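Local coordinates for protein glycoside Hydrolase (Bacteroides plebeius, PDB 5T3B) that belongs to glycoside hydrolase family 50, whose characterised members are mostly agarases, and probably hydrolyses glycosidic bonds in polysaccharides, at residues Gly394-Leu399 and Arg410-Arg415; Asn401-Gly406 and Leu441-Cys446; Val45-Lys50 and Ala405-Arg410. All blocks are in the same frame, centred on the assembly; numbering follows the deposited sequence.

Contact 1: Gly394-Leu399 and Arg410-Arg415; sequences GEDTKL and RDQQNR
E395 and R410 run side by side in the same direction and join at their ends in a salt bridge. The CB of E395 lies 3.6 Å from R410 O. With CG anti to the backbone N (chi1 177°) and the chain extended beyond it, the CD carboxylate is carried alongside the guanidinium. There OE1 takes a nearly straight bond from R410 NH1 (2.9 Å) on its syn side, with the oxygen in the guanidinium plane. OE1 also accepts from a water that donates to R410 O (2.8 Å), while OE2 accepts from a second water, which has a weak bond from NH1. R410 O further accepts a weak bond from D396 N.

D396 turns to the start of helix 412-427. Its OD2 accepts from Q412 N (3.0 Å), the first amide of the helix, which comes from above the carboxylate plane. D411 holds the N-cap: its OD1 accepts from N414 N (2.9 Å) and from N414 ND2 (2.8 Å). Two carboxylates thus meet amides of the first turn, where the helix end probably helps to stabilise their charge. On the other segment, T397 OG1 donates to G394 O (2.8 Å) and accepts from L399 N in an ST turn, which ties down the short 3-10 segment 395-397.

G394 N packs on CD of R415, whose guanidinium reaches T392 O and G449 O and lies against Y458. The contact thus closes the end of strand 385-394 onto helix 412-427, beside strand 407-409 and the start of helix 459-469.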
ATOM      1  N   GLY A 394      -2.530  14.130  13.951  1.00  8.06           N
ATOM      2  CA  GLY A 394      -2.543  15.521  14.443  1.00  8.01           C
ATOM      3  C   GLY A 394      -2.695  15.634  15.946  1.00  8.48           C
ATOM      4  O   GLY A 394      -3.656  15.126  16.536  1.00  9.71           O
ATOM      5  N   GLU A 395      -1.771  16.340  16.570  1.00  9.07           N
ATOM      6  CA  GLU A 395      -1.821  16.577  18.008  1.00  9.83           C
ATOM      7  C   GLU A 395      -3.015  17.443  18.414  1.00 10.04           C
ATOM      8  O   GLU A 395      -3.569  17.279  19.503  1.00 12.66           O
ATOM      9  CB  GLU A 395      -0.504  17.241  18.433  1.00 11.26           C
ATOM     10  CG  GLU A 395      -0.440  17.619  19.895  1.00 11.80           C
ATOM     11  CD  GLU A 395       0.947  18.220  20.244  1.00 12.95           C
ATOM     12  OE1 GLU A 395       1.261  19.335  19.713  1.00 15.04           O
ATOM     13  OE2 GLU A 395       1.665  17.628  21.088  1.00 14.59           O
ATOM     14  N   ASP A 396      -3.446  18.293  17.498  1.00  9.79           N
ATOM     15  CA  ASP A 396      -4.579  19.173  17.710  1.00 10.76           C
ATOM     16  C   ASP A 396      -5.874  18.483  18.015  1.00 10.93           C
ATOM     17  O   ASP A 396      -6.787  19.066  18.603  1.00 12.91           O
ATOM     18  CB  ASP A 396      -4.806  20.155  16.497  1.00 13.88           C
ATOM     19  CG  ASP A 396      -5.074  19.478  15.149  1.00 13.92           C
ATOM     20  OD1 ASP A 396      -4.925  18.260  14.984  1.00 14.61           O
ATOM     21  OD2 ASP A 396      -5.490  20.272  14.160  1.00 17.36           O
ATOM     22  N   THR A 397      -5.993  17.231  17.646  1.00  9.99           N
ATOM     23  CA  THR A 397      -7.187  16.454  17.942  1.00 10.05           C
ATOM     24  C   THR A 397      -7.326  16.146  19.420  1.00 10.83           C
ATOM     25  O   THR A 397      -8.407  15.754  19.873  1.00 12.01           O
ATOM     26  CB  THR A 397      -7.201  15.147  17.126  1.00  9.84           C
ATOM     27  OG1 THR A 397      -6.150  14.278  17.586  1.00 10.07           O
ATOM     28  CG2 THR A 397      -7.232  15.378  15.648  1.00  9.79           C
ATOM     29  N   LYS A 398      -6.191  16.171  20.118  1.00 10.28           N
ATOM     30  CA  LYS A 398      -6.111  15.850  21.537  1.00 10.62           C
ATOM     31  C   LYS A 398      -6.378  14.377  21.854  1.00 10.21           C
ATOM     32  O   LYS A 398      -6.494  13.962  23.007  1.00 11.42           O
ATOM     33  CB  LYS A 398      -6.918  16.786  22.431  1.00 13.06           C
ATOM     34  CG  LYS A 398      -6.484  18.283  22.173  1.00 16.59           C
ATOM     35  CD  LYS A 398      -7.086  19.284  23.123  1.00 20.62           C
ATOM     36  CE  LYS A 398      -6.829  20.706  22.636  1.00 27.48           C
ATOM     37  NZ  LYS A 398      -5.433  21.024  22.990  1.00 42.04           N
ATOM     38  N   LEU A 399      -6.399  13.559  20.779  1.00  9.55           N
ATOM     39  CA  LEU A 399      -6.574  12.142  20.954  1.00  9.72           C
ATOM     40  C   LEU A 399      -5.312  11.486  21.555  1.00  9.77           C
ATOM     41  O   LEU A 399      -4.202  11.997  21.391  1.00 10.92           O
ATOM     42  CB  LEU A 399      -6.950  11.493  19.649  1.00  9.88           C
ATOM     43  CG  LEU A 399      -8.268  11.950  19.040  1.00  9.79           C
ATOM     44  CD1 LEU A 399      -8.485  11.395  17.625  1.00 10.88           C
ATOM     45  CD2 LEU A 399      -9.449  11.607  19.904  1.00 11.95           C
ATOM     46  N   ARG A 410       1.774  18.730  14.375  1.00  9.18           N
ATOM     47  CA  ARG A 410       1.052  19.597  15.317  1.00  9.43           C
ATOM     48  C   ARG A 410      -0.450  19.699  15.070  1.00  9.60           C
ATOM     49  O   ARG A 410      -1.233  19.859  16.010  1.00 10.94           O
ATOM     50  CB  ARG A 410       1.655  20.994  15.343  1.00 10.79           C
ATOM     51  CG  ARG A 410       3.061  21.077  15.895  1.00 11.68           C
ATOM     52  CD  ARG A 410       3.134  20.743  17.343  1.00 12.84           C
ATOM     53  NE  ARG A 410       4.487  21.028  17.859  1.00 12.55           N
ATOM     54  CZ  ARG A 410       4.871  20.718  19.068  1.00 13.40           C
ATOM     55  NH1 ARG A 410       4.052  20.127  19.925  1.00 16.07           N
ATOM     56  NH2 ARG A 410       6.103  21.023  19.428  1.00 16.19           N
ATOM     57  N   ASP A 411      -0.867  19.716  13.792  1.00  9.87           N
ATOM     58  CA  ASP A 411      -2.259  20.044  13.453  1.00 10.13           C
ATOM     59  C   ASP A 411      -2.611  19.509  12.086  1.00  8.88           C
ATOM     60  O   ASP A 411      -1.759  18.911  11.398  1.00  9.74           O
ATOM     61  CB  ASP A 411      -2.493  21.527  13.612  1.00 10.70           C
ATOM     62  CG  ASP A 411      -1.673  22.356  12.748  1.00 13.50           C
ATOM     63  OD1 ASP A 411      -1.166  21.885  11.701  1.00 13.43           O
ATOM     64  OD2 ASP A 411      -1.475  23.564  13.068  1.00 18.78           O
ATOM     65  N   GLN A 412      -3.863  19.698  11.693  1.00  8.70           N
ATOM     66  CA  GLN A 412      -4.331  19.143  10.423  1.00  8.36           C
ATOM     67  C   GLN A 412      -3.621  19.767   9.223  1.00  9.13           C
ATOM     68  O   GLN A 412      -3.342  19.063   8.263  1.00  9.65           O
ATOM     69  CB  GLN A 412      -5.853  19.292  10.284  1.00  9.04           C
ATOM     70  CG  GLN A 412      -6.633  18.593  11.388  1.00  9.37           C
ATOM     71  CD  GLN A 412      -6.293  17.129  11.515  1.00  9.89           C
ATOM     72  OE1 GLN A 412      -5.940  16.589  12.620  1.00 12.68           O
ATOM     73  NE2 GLN A 412      -6.390  16.484  10.441  1.00  7.13           N
ATOM     74  N   GLN A 413      -3.336  21.055   9.295  1.00  9.60           N
ATOM     75  CA  GLN A 413      -2.589  21.683   8.206  1.00  9.26           C
ATOM     76  C   GLN A 413      -1.244  20.961   8.022  1.00  9.28           C
ATOM     77  O   GLN A 413      -0.853  20.712   6.893  1.00  9.59           O
ATOM     78  CB  GLN A 413      -2.367  23.174   8.439  1.00 11.33           C
ATOM     79  CG  GLN A 413      -1.480  23.810   7.416  1.00 12.82           C
ATOM     80  CD  GLN A 413      -1.363  25.297   7.605  1.00 14.04           C
ATOM     81  OE1 GLN A 413      -1.000  25.772   8.678  1.00 17.09           O
ATOM     82  NE2 GLN A 413      -1.655  26.007   6.561  1.00 16.25           N
ATOM     83  N   ASN A 414      -0.565  20.637   9.104  1.00  8.89           N
ATOM     84  CA  ASN A 414       0.723  19.973   8.994  1.00  9.10           C
ATOM     85  C   ASN A 414       0.558  18.527   8.536  1.00  8.06           C
ATOM     86  O   ASN A 414       1.501  18.000   7.902  1.00  8.99           O
ATOM     87  CB  ASN A 414       1.537  20.140  10.274  1.00 10.12           C
ATOM     88  CG  ASN A 414       2.172  21.532  10.349  1.00 12.88           C
ATOM     89  OD1 ASN A 414       3.233  21.756   9.774  1.00 14.68           O
ATOM     90  ND2 ASN A 414       1.542  22.422  10.999  1.00 18.64           N
ATOM     91  N   ARG A 415      -0.560  17.862   8.840  1.00  7.28           N
ATOM     92  CA  ARG A 415      -0.827  16.592   8.225  1.00  7.87           C
ATOM     93  C   ARG A 415      -0.883  16.765   6.713  1.00  8.08           C
ATOM     94  O   ARG A 415      -0.442  15.879   5.944  1.00  8.56           O
ATOM     95  CB  ARG A 415      -2.111  15.927   8.746  1.00  8.48           C
ATOM     96  CG  ARG A 415      -2.142  15.588  10.217  1.00  8.59           C
ATOM     97  CD  ARG A 415      -3.496  15.040  10.600  1.00  8.14           C
ATOM     98  NE  ARG A 415      -3.641  13.654  10.203  1.00  7.76           N
ATOM     99  CZ  ARG A 415      -4.825  13.051  10.021  1.00  7.91           C
ATOM    100  NH1 ARG A 415      -5.991  13.690   9.993  1.00  8.37           N
ATOM    101  NH2 ARG A 415      -4.824  11.749   9.828  1.00  7.57           N
TER
HETATM  102  O   HOH W   1      -0.601  20.851  18.498  1.00 15.79           O
HETATM  103  O   HOH W   2       3.462  18.619  22.628  1.00 36.38           O

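Contact 2: Asn401-Gly406 and Leu441-Cys446; sequences NSSGAG and LDDEDC. With EDO (1,2-ethanediol), chain G; EDO (1,2-ethanediol), chain J.
N401, at left-handed backbone angles (phi 71°), sends its N to D445 O in an almost linear bond of 3.0 Å (178° at the hydrogen), so that one loop fastens to the type I turn D443-C446. Two residues on, S403 N donates to a water that in turn donates to the same D445 O, giving that carbonyl a second partner.

The SG of C446, anti to the backbone N (chi1 -171°), lies 3.3 Å from S403 O and 3.7 Å from N401 CA, fitting into the bend of the 401-403 backbone. S403 is modelled in two conformers; in the one described, OG rests 3.6 Å from C446 CB and also has K448 as a polar partner.

The two loops follow the parallel strands 385-394 and 432-437, neighbours in what is probably the (beta/alpha)8 barrel of this family. Loops at the C-terminal ends of such barrel strands commonly border the active site.

A water donates to D443 OD2 (2.7 Å) and D445 OD1 (2.6 Å) and, in this conformer, accepts from S403 OG. Salt bridges from K439 and K448 to D443 probably offset the charge collected here. On the other loop, K393 NZ bonds to the carbonyls of N401, S403 and G404, tying the bend together. G404 has a backbone shape in which a side chain would press on the preceding carbonyl. Its N donates to O1 of one 1,2-ethanediol (3.0 Å), and A405 N donates to O2 of another (2.8 Å); both diols probably come from the crystallisation liquor.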
ATOM      1  N   ASN A 401      -3.492   9.018  20.537  1.00  9.26           N
ATOM      2  CA  ASN A 401      -2.553   9.100  19.426  1.00  9.47           C
ATOM      3  C   ASN A 401      -1.372   8.149  19.590  1.00  8.65           C
ATOM      4  O   ASN A 401      -0.445   8.219  18.776  1.00 10.37           O
ATOM      5  CB  ASN A 401      -2.035  10.545  19.101  1.00  8.61           C
ATOM      6  CG  ASN A 401      -2.972  11.373  18.245  1.00  8.83           C
ATOM      7  OD1 ASN A 401      -2.764  12.639  18.100  1.00 13.76           O
ATOM      8  ND2 ASN A 401      -3.926  10.783  17.661  1.00  7.44           N
ATOM      9  N   SER A 402      -1.379   7.235  20.555  1.00  9.54           N
ATOM     10  CA  SER A 402      -0.234   6.373  20.738  1.00 10.57           C
ATOM     11  C   SER A 402      -0.187   5.198  19.756  1.00 10.99           C
ATOM     12  O   SER A 402       0.888   4.767  19.371  1.00 14.61           O
ATOM     13  CB  SER A 402      -0.082   5.954  22.184  1.00 14.97           C
ATOM     14  OG  SER A 402      -1.142   5.171  22.586  1.00 17.18           O
ATOM     15  N   SER A 403      -1.331   4.663  19.352  0.50 10.01           N
ATOM     16  CA  SER A 403      -1.304   3.482  18.524  0.50 10.93           C
ATOM     17  C   SER A 403      -0.885   3.847  17.113  0.50 11.33           C
ATOM     18  O   SER A 403      -1.245   4.883  16.582  0.50 10.60           O
ATOM     19  CB  SER A 403      -2.662   2.825  18.491  0.50 10.77           C
ATOM     20  OG  SER A 403      -3.600   3.620  17.775  0.50 12.42           O
ATOM     21  N   GLY A 404      -0.122   2.951  16.509  1.00 11.61           N
ATOM     22  CA  GLY A 404       0.266   3.078  15.108  1.00 11.68           C
ATOM     23  C   GLY A 404       1.578   3.803  14.928  1.00 11.72           C
ATOM     24  O   GLY A 404       1.974   4.633  15.764  1.00 12.43           O
ATOM     25  N   ALA A 405       2.185   3.543  13.771  1.00 11.42           N
ATOM     26  CA  ALA A 405       3.487   4.044  13.464  1.00 12.48           C
ATOM     27  C   ALA A 405       3.541   5.413  12.797  1.00 11.92           C
ATOM     28  O   ALA A 405       4.593   5.987  12.667  1.00 13.78           O
ATOM     29  CB  ALA A 405       4.232   3.028  12.605  1.00 14.50           C
ATOM     30  N   GLY A 406       2.406   5.958  12.380  1.00  9.71           N
ATOM     31  CA  GLY A 406       2.435   7.246  11.760  1.00  9.73           C
ATOM     32  C   GLY A 406       2.941   8.326  12.699  1.00  8.81           C
ATOM     33  O   GLY A 406       2.578   8.317  13.892  1.00 11.72           O
ATOM     34  N   LEU A 441     -11.231   6.401   8.554  1.00  6.81           N
ATOM     35  CA  LEU A 441     -11.661   7.004   9.812  1.00  7.43           C
ATOM     36  C   LEU A 441     -10.626   6.949  10.890  1.00  7.87           C
ATOM     37  O   LEU A 441      -9.822   6.027  10.962  1.00  8.89           O
ATOM     38  CB  LEU A 441     -12.892   6.242  10.405  1.00  9.16           C
ATOM     39  CG  LEU A 441     -14.108   6.239   9.541  1.00  9.76           C
ATOM     40  CD1 LEU A 441     -15.158   5.327  10.037  1.00 14.38           C
ATOM     41  CD2 LEU A 441     -14.682   7.577   9.348  1.00 17.21           C
ATOM     42  N   ASP A 442     -10.700   7.943  11.751  1.00  7.61           N
ATOM     43  CA  ASP A 442      -9.996   7.838  13.027  1.00  7.43           C
ATOM     44  C   ASP A 442     -10.389   6.583  13.780  1.00  7.77           C
ATOM     45  O   ASP A 442     -11.530   6.107  13.673  1.00  9.57           O
ATOM     46  CB  ASP A 442     -10.338   9.032  13.924  1.00  8.30           C
ATOM     47  CG  ASP A 442      -9.657  10.310  13.599  1.00  8.04           C
ATOM     48  OD1 ASP A 442      -8.713  10.358  12.799  1.00  8.53           O
ATOM     49  OD2 ASP A 442     -10.118  11.295  14.247  1.00  9.18           O
ATOM     50  N   ASP A 443      -9.459   6.053  14.581  1.00  8.53           N
ATOM     51  CA  ASP A 443      -9.875   5.264  15.712  1.00  9.43           C
ATOM     52  C   ASP A 443     -10.514   6.173  16.739  1.00 10.61           C
ATOM     53  O   ASP A 443     -10.259   7.361  16.750  1.00 11.60           O
ATOM     54  CB  ASP A 443      -8.691   4.505  16.336  1.00 10.91           C
ATOM     55  CG  ASP A 443      -8.014   3.490  15.474  1.00 13.92           C
ATOM     56  OD1 ASP A 443      -8.586   3.036  14.496  1.00 15.74           O
ATOM     57  OD2 ASP A 443      -6.869   3.094  15.953  1.00 19.48           O
ATOM     58  N   GLU A 444     -11.305   5.633  17.670  1.00 12.08           N
ATOM     59  CA  GLU A 444     -11.891   6.492  18.692  1.00 13.30           C
ATOM     60  C   GLU A 444     -10.818   7.270  19.446  1.00 11.77           C
ATOM     61  O   GLU A 444     -11.062   8.420  19.855  1.00 15.33           O
ATOM     62  CB  GLU A 444     -12.793   5.702  19.634  1.00 18.63           C
ATOM     63  CG  GLU A 444     -13.658   6.605  20.521  1.00 22.06           C
ATOM     64  CD  GLU A 444     -14.832   5.861  21.162  1.00 38.27           C
ATOM     65  OE1 GLU A 444     -14.707   4.614  21.219  1.00 42.93           O
ATOM     66  OE2 GLU A 444     -15.847   6.501  21.623  1.00 49.62           O
ATOM     67  N   ASP A 445      -9.617   6.708  19.571  1.00 10.85           N
ATOM     68  CA  ASP A 445      -8.545   7.307  20.325  1.00 11.37           C
ATOM     69  C   ASP A 445      -7.271   7.566  19.539  1.00  9.49           C
ATOM     70  O   ASP A 445      -6.181   7.736  20.124  1.00 10.37           O
ATOM     71  CB  ASP A 445      -8.227   6.468  21.530  1.00 12.88           C
ATOM     72  CG  ASP A 445      -7.783   5.088  21.198  1.00 15.56           C
ATOM     73  OD1 ASP A 445      -7.733   4.702  19.963  1.00 19.17           O
ATOM     74  OD2 ASP A 445      -7.535   4.272  22.137  1.00 20.93           O
ATOM     75  N   CYS A 446      -7.374   7.700  18.209  1.00  8.85           N
ATOM     76  CA  CYS A 446      -6.146   7.985  17.445  1.00  8.68           C
ATOM     77  C   CYS A 446      -6.489   8.644  16.113  1.00  7.93           C
ATOM     78  O   CYS A 446      -7.327   8.097  15.378  1.00  8.28           O
ATOM     79  CB  CYS A 446      -5.310   6.726  17.248  1.00  9.89           C
ATOM     80  SG  CYS A 446      -3.685   7.102  16.544  1.00 10.93           S
TER
HETATM   81  C1  EDO G 505      -0.776   1.561  11.293  1.00 20.71           C
HETATM   82  O1  EDO G 505      -1.238   2.413  12.198  1.00 17.10           O
HETATM   83  C2  EDO G 505       0.721   1.617  11.339  1.00 21.65           C
HETATM   84  O2  EDO G 505       1.328   1.177  12.590  1.00 18.64           O
HETATM   85  C1  EDO J 508       0.091  -0.805  18.184  1.00 42.69           C
HETATM   86  O1  EDO J 508       0.603   0.518  18.021  1.00 35.53           O
HETATM   87  C2  EDO J 508      -1.263  -0.639  17.577  1.00 41.65           C
HETATM   88  O2  EDO J 508      -1.034  -0.320  16.187  1.00 51.51           O
HETATM   89  O   HOH W   3      -4.080   5.431  20.442  1.00 14.18           O
HETATM   90  O   HOH W   4      -6.220   3.163  18.537  1.00 22.23           O

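Contact 3: Val45-Lys50 and Ala405-Arg410; sequences VEYAEK and AGFVVR. With EDO (1,2-ethanediol), chain G.
The side chains of Y47 and F407 run side by side and their rings overlap face over face in an offset stack, centroids 4.4 Å apart and planes 15° from parallel. CE1 of Y47 sits over the centre of the F407 ring, whereas F407 CD2 meets the Y47 face near its rim. With CG between the backbone N and the carbonyl carbon (chi1 78°), the Y47 ring is brought over F407. E49 CG adds an oblique contact at 3.9 Å from F407 CE1.

At the other end E46 and R410 meet at a slant, their planar groups turned 54° apart. R410 grips E46 side-on in a two-bond salt bridge: NE reaches E46 OE1 (2.9 Å) from above the carboxylate, and NH2 reaches E46 OE2 (2.9 Å) on the syn side. A methionine in place of R410 would probably leave the carboxylates of E46 and E395 without their shared cation.

Between these ends A48 and V408 form an antiparallel hydrogen-bonded pair, A48 N to V408 O (2.8 Å) and V408 N to A48 O (2.9 Å). Waters extend the join, linking E46 O to R410 N and E49 O to the carbonyls of A405 and G406.

W366 stacks on Y47. Strand 407-409 lies between the antiparallel strand 39-48 and the parallel strand 385-394; strand 56-60 continues beyond 39-48, and V45 and V409 pack on helix 412-427.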
ATOM      1  N   VAL A  45       8.483  21.505   9.325  1.00 11.56           N
ATOM      2  CA  VAL A  45       7.340  20.864   9.953  1.00 11.25           C
ATOM      3  C   VAL A  45       7.864  20.101  11.157  1.00 10.98           C
ATOM      4  O   VAL A  45       8.851  19.361  11.065  1.00 12.30           O
ATOM      5  CB  VAL A  45       6.594  19.909   9.013  1.00 11.74           C
ATOM      6  CG1 VAL A  45       5.548  19.131   9.753  1.00 11.92           C
ATOM      7  CG2 VAL A  45       6.002  20.688   7.856  1.00 12.54           C
ATOM      8  N   GLU A  46       7.259  20.340  12.299  1.00 10.57           N
ATOM      9  CA  GLU A  46       7.610  19.597  13.495  1.00 10.57           C
ATOM     10  C   GLU A  46       6.930  18.225  13.526  1.00 10.02           C
ATOM     11  O   GLU A  46       5.747  18.115  13.242  1.00 11.39           O
ATOM     12  CB  GLU A  46       7.211  20.338  14.772  1.00 12.49           C
ATOM     13  CG  GLU A  46       7.955  21.650  15.048  1.00 15.38           C
ATOM     14  CD  GLU A  46       7.506  22.111  16.452  1.00 20.16           C
ATOM     15  OE1 GLU A  46       6.411  22.666  16.518  1.00 22.29           O
ATOM     16  OE2 GLU A  46       8.159  21.723  17.469  1.00 25.87           O
ATOM     17  N   TYR A  47       7.653  17.180  13.909  1.00  9.99           N
ATOM     18  CA  TYR A  47       7.037  15.907  14.147  1.00  9.72           C
ATOM     19  C   TYR A  47       7.633  15.144  15.306  1.00  9.76           C
ATOM     20  O   TYR A  47       8.813  15.349  15.614  1.00 10.52           O
ATOM     21  CB  TYR A  47       6.981  15.028  12.883  1.00 10.33           C
ATOM     22  CG  TYR A  47       8.278  14.335  12.507  1.00 10.32           C
ATOM     23  CD1 TYR A  47       8.598  13.116  13.089  1.00  9.56           C
ATOM     24  CD2 TYR A  47       9.100  14.797  11.507  1.00 12.33           C
ATOM     25  CE1 TYR A  47       9.730  12.416  12.688  1.00 11.80           C
ATOM     26  CE2 TYR A  47      10.214  14.076  11.114  1.00 13.08           C
ATOM     27  CZ  TYR A  47      10.521  12.912  11.745  1.00 12.62           C
ATOM     28  OH  TYR A  47      11.616  12.204  11.315  1.00 15.29           O
ATOM     29  N   ALA A  48       6.832  14.260  15.888  1.00  9.83           N
ATOM     30  CA  ALA A  48       7.266  13.388  16.974  1.00 10.11           C
ATOM     31  C   ALA A  48       6.995  11.965  16.572  1.00  9.29           C
ATOM     32  O   ALA A  48       6.004  11.674  15.890  1.00 10.23           O
ATOM     33  CB  ALA A  48       6.521  13.694  18.285  1.00 10.35           C
ATOM     34  N   GLU A  49       7.788  11.001  17.053  1.00  9.09           N
ATOM     35  CA  GLU A  49       7.593   9.635  16.678  1.00 10.21           C
ATOM     36  C   GLU A  49       6.432   9.001  17.415  1.00 10.16           C
ATOM     37  O   GLU A  49       5.859   8.028  16.946  1.00 11.78           O
ATOM     38  CB  GLU A  49       8.915   8.873  16.868  1.00 11.57           C
ATOM     39  CG  GLU A  49       9.941   9.378  15.835  1.00 13.44           C
ATOM     40  CD  GLU A  49      11.241   8.593  15.850  1.00 14.56           C
ATOM     41  OE1 GLU A  49      11.772   8.266  16.922  1.00 15.14           O
ATOM     42  OE2 GLU A  49      11.698   8.253  14.743  1.00 16.96           O
ATOM     43  N   LYS A  50       6.125   9.517  18.598  1.00 10.54           N
ATOM     44  CA  LYS A  50       5.015   9.141  19.430  1.00 10.69           C
ATOM     45  C   LYS A  50       4.552  10.418  20.146  1.00 10.59           C
ATOM     46  O   LYS A  50       5.318  11.359  20.278  1.00 10.98           O
ATOM     47  CB  LYS A  50       5.347   8.054  20.433  1.00 12.57           C
ATOM     48  CG  LYS A  50       5.525   6.653  19.819  1.00 14.10           C
ATOM     49  CD  LYS A  50       4.214   5.987  19.343  1.00 14.94           C
ATOM     50  CE  LYS A  50       4.521   4.684  18.691  1.00 16.42           C
ATOM     51  NZ  LYS A  50       3.349   3.919  18.255  1.00 18.98           N
ATOM     52  N   ALA A 405       2.185   3.543  13.771  1.00 11.42           N
ATOM     53  CA  ALA A 405       3.487   4.044  13.464  1.00 12.48           C
ATOM     54  C   ALA A 405       3.541   5.413  12.797  1.00 11.92           C
ATOM     55  O   ALA A 405       4.593   5.987  12.667  1.00 13.78           O
ATOM     56  CB  ALA A 405       4.232   3.028  12.605  1.00 14.50           C
ATOM     57  N   GLY A 406       2.406   5.958  12.380  1.00  9.71           N
ATOM     58  CA  GLY A 406       2.435   7.246  11.760  1.00  9.73           C
ATOM     59  C   GLY A 406       2.941   8.326  12.699  1.00  8.81           C
ATOM     60  O   GLY A 406       2.578   8.317  13.892  1.00 11.72           O
ATOM     61  N   PHE A 407       3.759   9.232  12.197  1.00  8.38           N
ATOM     62  CA  PHE A 407       4.273  10.275  13.053  1.00  8.37           C
ATOM     63  C   PHE A 407       3.189  11.266  13.493  1.00  8.30           C
ATOM     64  O   PHE A 407       2.189  11.433  12.783  1.00  9.88           O
ATOM     65  CB  PHE A 407       5.401  11.021  12.375  1.00  9.80           C
ATOM     66  CG  PHE A 407       6.607  10.203  11.989  1.00 10.05           C
ATOM     67  CD1 PHE A 407       7.109   9.202  12.764  1.00 12.00           C
ATOM     68  CD2 PHE A 407       7.256  10.544  10.846  1.00 13.42           C
ATOM     69  CE1 PHE A 407       8.314   8.556  12.416  1.00 13.92           C
ATOM     70  CE2 PHE A 407       8.404   9.930  10.469  1.00 14.95           C
ATOM     71  CZ  PHE A 407       8.959   8.983  11.271  1.00 13.22           C
ATOM     72  N   VAL A 408       3.440  11.913  14.612  1.00  7.72           N
ATOM     73  CA  VAL A 408       2.572  12.985  15.091  1.00  7.86           C
ATOM     74  C   VAL A 408       3.097  14.350  14.635  1.00  8.08           C
ATOM     75  O   VAL A 408       4.282  14.639  14.793  1.00  9.71           O
ATOM     76  CB  VAL A 408       2.516  12.989  16.621  1.00  8.93           C
ATOM     77  CG1 VAL A 408       1.597  14.102  17.145  1.00 10.09           C
ATOM     78  CG2 VAL A 408       2.068  11.632  17.143  1.00 10.74           C
ATOM     79  N   VAL A 409       2.209  15.158  14.067  1.00  8.08           N
ATOM     80  CA  VAL A 409       2.488  16.515  13.674  1.00  8.87           C
ATOM     81  C   VAL A 409       1.562  17.428  14.481  1.00  8.54           C
ATOM     82  O   VAL A 409       0.689  16.949  15.203  1.00  9.32           O
ATOM     83  CB  VAL A 409       2.377  16.746  12.163  1.00  8.54           C
ATOM     84  CG1 VAL A 409       3.427  15.938  11.401  1.00  9.08           C
ATOM     85  CG2 VAL A 409       1.002  16.434  11.641  1.00  9.22           C
ATOM     86  N   ARG A 410       1.774  18.730  14.375  1.00  9.18           N
ATOM     87  CA  ARG A 410       1.052  19.597  15.317  1.00  9.43           C
ATOM     88  C   ARG A 410      -0.450  19.699  15.070  1.00  9.60           C
ATOM     89  O   ARG A 410      -1.233  19.859  16.010  1.00 10.94           O
ATOM     90  CB  ARG A 410       1.655  20.994  15.343  1.00 10.79           C
ATOM     91  CG  ARG A 410       3.061  21.077  15.895  1.00 11.68           C
ATOM     92  CD  ARG A 410       3.134  20.743  17.343  1.00 12.84           C
ATOM     93  NE  ARG A 410       4.487  21.028  17.859  1.00 12.55           N
ATOM     94  CZ  ARG A 410       4.871  20.718  19.068  1.00 13.40           C
ATOM     95  NH1 ARG A 410       4.052  20.127  19.925  1.00 16.07           N
ATOM     96  NH2 ARG A 410       6.103  21.023  19.428  1.00 16.19           N
TER
HETATM   97  C1  EDO G 505      -0.776   1.561  11.293  1.00 20.71           C
HETATM   98  O1  EDO G 505      -1.238   2.413  12.198  1.00 17.10           O
HETATM   99  C2  EDO G 505       0.721   1.617  11.339  1.00 21.65           C
HETATM  100  O2  EDO G 505       1.328   1.177  12.590  1.00 18.64           O
HETATM  101  O   HOH W   5       3.746  19.869  12.746  1.00 10.67           O
HETATM  102  O   HOH W   6       3.120   8.358  16.451  1.00 14.58           O
HETATM  103  O   HOH W   7       6.454   6.232  14.824  1.00 21.17           O

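All three contacts are partly buried and involve the chain between strand 385-394 and helix 412-427. Contact 3 has the largest interface and is the one built on paired strands; it mixes ring stacking and backbone bonds with a salt bridge at its partly exposed end. Contact 1 instead joins a short 3-10 segment to a helix start, mainly through carboxylates, and shares R410 with contact 3; E395 N probably bonds to V409 O between them. Contact 2 is the smallest, a loop-to-loop meeting with one direct hydrogen bond and two bridging waters. K50 of contact 3 reaches S402 O and G404 O of contact 2, and L399 of contact 1 packs on C446.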